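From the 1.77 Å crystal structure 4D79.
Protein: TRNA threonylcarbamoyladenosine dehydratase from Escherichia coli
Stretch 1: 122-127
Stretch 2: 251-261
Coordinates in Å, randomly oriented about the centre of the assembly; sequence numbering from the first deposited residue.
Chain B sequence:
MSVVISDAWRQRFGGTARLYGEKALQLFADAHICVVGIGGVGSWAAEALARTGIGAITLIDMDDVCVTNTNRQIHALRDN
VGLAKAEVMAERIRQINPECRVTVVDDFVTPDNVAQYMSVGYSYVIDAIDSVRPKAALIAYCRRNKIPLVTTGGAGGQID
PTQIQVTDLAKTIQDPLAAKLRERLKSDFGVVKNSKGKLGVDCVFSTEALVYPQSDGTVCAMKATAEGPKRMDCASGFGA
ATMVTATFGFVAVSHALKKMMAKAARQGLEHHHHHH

Stretch 1 (122-127) YSYVID
Stretch 2 251-261: VAVSHALKKMM

A strand can pack on a helix without a single hydrogen bond between them; here alternate strand side chains, Tyr 124 and Ile 126, meet Ala 256 and Ala 252, with larger side chains closing in around them, burying 344 Å² over both sides. Helix 251-261, with phi/psi near -63/-43 and regular i to i-4 hydrogen bonds, runs nearly antiparallel to the strand, at 161°, with the axes 9.6 Å apart. Tyr 122 (-79/145; chi1 m, chi2 -65°) makes no contact with the helix. Ser 123 (-63/-33, chi1 m) opens the interface, its CB 4.1 Å from Met 260 CE; their CA atoms are 7.9 Å apart.

Tyr 124 (-162/150; chi1 -127°, chi2 -83°) dominates, burying 100 Å². Ala 256 CB sits 3.6 Å from its ring centroid, 11° off the normal, a CH-pi contact; CA atoms of Tyr 124 and Ala 256 are 6.9 Å apart. Flexible Met 260 (m, t, p) leaves sideways and bends nearer, CG 3.6 Å from Tyr 124 CD2. Tyr 124 OH, hydrogen-bonded elsewhere in the structure, lies 3.3 Å from CB of exposed Lys 259 (m, m, t, t), whose end leads away.

Val 125 (-118/129, t) points away. Apolar, branched Ile 126 (-108/112; m, t) returns toward the helix, buried: CG2 lies 4.2 Å from Ala 252 CB (CA to CA 7.1 Å), and CD1 3.7 Å from CG2 of Val 253 (t), although that residue's CA-to-CB bond points away. Asp 127 (-95/110, t) lies out of reach.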

# COMPACT_ATOMS: atom_id res chain seq x y z
N TYR B 122 19.61 13.58 -8.13
CA TYR B 122 18.57 12.55 -8.12
C TYR B 122 17.66 12.68 -9.33
O TYR B 122 17.33 13.79 -9.75
CB TYR B 122 17.75 12.66 -6.85
CG TYR B 122 18.58 12.38 -5.63
CD1 TYR B 122 19.14 11.13 -5.41
CD2 TYR B 122 18.80 13.36 -4.68
CE1 TYR B 122 19.91 10.88 -4.31
CE2 TYR B 122 19.56 13.11 -3.56
CZ TYR B 122 20.12 11.88 -3.38
OH TYR B 122 20.87 11.64 -2.26
N SER B 123 17.21 11.53 -9.85
CA SER B 123 16.12 11.52 -10.81
C SER B 123 14.81 12.05 -10.22
O SER B 123 13.99 12.61 -10.94
CB SER B 123 15.86 10.10 -11.33
OG SER B 123 17.06 9.44 -11.66
N TYR B 124 14.59 11.83 -8.93
CA TYR B 124 13.37 12.25 -8.26
C TYR B 124 13.64 12.26 -6.76
O TYR B 124 14.38 11.42 -6.26
CB TYR B 124 12.17 11.32 -8.56
CG TYR B 124 10.96 12.08 -9.08
CD1 TYR B 124 10.06 12.72 -8.20
CD2 TYR B 124 10.72 12.18 -10.42
CE1 TYR B 124 8.98 13.43 -8.69
CE2 TYR B 124 9.66 12.88 -10.92
CZ TYR B 124 8.78 13.49 -10.05
OH TYR B 124 7.76 14.21 -10.60
N VAL B 125 12.95 13.15 -6.06
CA VAL B 125 12.96 13.18 -4.60
C VAL B 125 11.53 12.95 -4.11
O VAL B 125 10.59 13.61 -4.56
CB VAL B 125 13.52 14.51 -4.05
CG1 VAL B 125 13.47 14.53 -2.52
CG2 VAL B 125 14.99 14.70 -4.54
N ILE B 126 11.36 12.01 -3.19
CA ILE B 126 10.09 11.73 -2.54
C ILE B 126 10.19 12.24 -1.11
O ILE B 126 10.99 11.76 -0.29
CB ILE B 126 9.72 10.25 -2.60
CG1 ILE B 126 9.58 9.80 -4.07
CG2 ILE B 126 8.42 9.99 -1.82
CD1 ILE B 126 9.26 8.39 -4.25
N ASP B 127 9.43 13.27 -0.82
CA ASP B 127 9.48 13.93 0.47
C ASP B 127 8.40 13.34 1.36
O ASP B 127 7.20 13.59 1.15
CB ASP B 127 9.31 15.43 0.33
CG ASP B 127 8.88 16.06 1.61
OD1 ASP B 127 9.37 15.59 2.65
OD2 ASP B 127 8.10 17.03 1.60
N VAL B 251 1.04 6.23 -4.08
CA VAL B 251 0.60 7.25 -5.03
C VAL B 251 1.76 8.19 -5.37
O VAL B 251 1.94 8.59 -6.53
CB VAL B 251 -0.61 8.01 -4.49
CG1 VAL B 251 -0.86 9.28 -5.29
CG2 VAL B 251 -1.84 7.11 -4.49
N ALA B 252 2.57 8.55 -4.37
CA ALA B 252 3.75 9.37 -4.65
C ALA B 252 4.69 8.70 -5.66
O ALA B 252 5.18 9.35 -6.59
CB ALA B 252 4.49 9.69 -3.36
N VAL B 253 4.97 7.40 -5.49
CA VAL B 253 5.87 6.69 -6.42
C VAL B 253 5.27 6.62 -7.82
O VAL B 253 5.94 6.96 -8.81
CB VAL B 253 6.21 5.30 -5.86
CG1 VAL B 253 6.90 4.42 -6.83
CG2 VAL B 253 7.08 5.47 -4.62
N SER B 254 4.00 6.26 -7.92
CA SER B 254 3.35 6.17 -9.22
C SER B 254 3.36 7.51 -9.94
O SER B 254 3.56 7.56 -11.16
CB SER B 254 1.92 5.68 -9.08
OG SER B 254 1.84 4.28 -8.81
N HIS B 255 3.14 8.59 -9.19
CA HIS B 255 3.21 9.92 -9.79
C HIS B 255 4.61 10.21 -10.31
O HIS B 255 4.79 10.69 -11.44
CB HIS B 255 2.79 10.96 -8.75
CG HIS B 255 2.79 12.37 -9.26
ND1 HIS B 255 1.75 12.89 -10.00
CD2 HIS B 255 3.72 13.35 -9.17
CE1 HIS B 255 2.02 14.15 -10.30
NE2 HIS B 255 3.21 14.45 -9.82
N ALA B 256 5.64 9.93 -9.50
CA ALA B 256 7.02 10.19 -9.90
C ALA B 256 7.38 9.38 -11.14
O ALA B 256 7.98 9.90 -12.10
CB ALA B 256 7.97 9.86 -8.74
N LEU B 257 7.03 8.09 -11.15
CA LEU B 257 7.36 7.25 -12.30
C LEU B 257 6.66 7.72 -13.56
O LEU B 257 7.26 7.71 -14.65
CB LEU B 257 7.02 5.80 -12.04
CG LEU B 257 7.77 5.10 -10.91
CD1 LEU B 257 7.43 3.63 -10.84
CD2 LEU B 257 9.26 5.26 -11.04
N LYS B 258 5.41 8.16 -13.43
CA LYS B 258 4.71 8.71 -14.59
C LYS B 258 5.39 9.96 -15.12
O LYS B 258 5.51 10.16 -16.34
CB LYS B 258 3.28 8.99 -14.21
CG LYS B 258 2.50 9.72 -15.27
CD LYS B 258 1.08 9.93 -14.79
CE LYS B 258 1.05 10.96 -13.67
NZ LYS B 258 -0.33 11.42 -13.39
N LYS B 259 5.75 10.87 -14.22
CA LYS B 259 6.42 12.09 -14.66
C LYS B 259 7.78 11.80 -15.29
O LYS B 259 8.16 12.46 -16.25
CB LYS B 259 6.52 13.06 -13.49
CG LYS B 259 5.21 13.55 -13.02
CD LYS B 259 4.44 14.28 -14.10
CE LYS B 259 3.05 14.68 -13.63
NZ LYS B 259 2.33 15.34 -14.75
N MET B 260 8.52 10.82 -14.76
CA MET B 260 9.81 10.44 -15.36
C MET B 260 9.60 9.87 -16.77
O MET B 260 10.35 10.19 -17.69
CB MET B 260 10.52 9.41 -14.49
CG MET B 260 10.95 9.94 -13.20
SD MET B 260 11.42 8.64 -12.04
CE MET B 260 12.80 7.98 -12.94
N MET B 261 8.59 9.04 -16.94
CA MET B 261 8.29 8.49 -18.26
C MET B 261 7.83 9.59 -19.21
O MET B 261 8.30 9.65 -20.36
CB MET B 261 7.24 7.38 -18.15
CG MET B 261 7.81 6.11 -17.57
SD MET B 261 6.58 4.85 -17.23
CE MET B 261 5.79 4.59 -18.81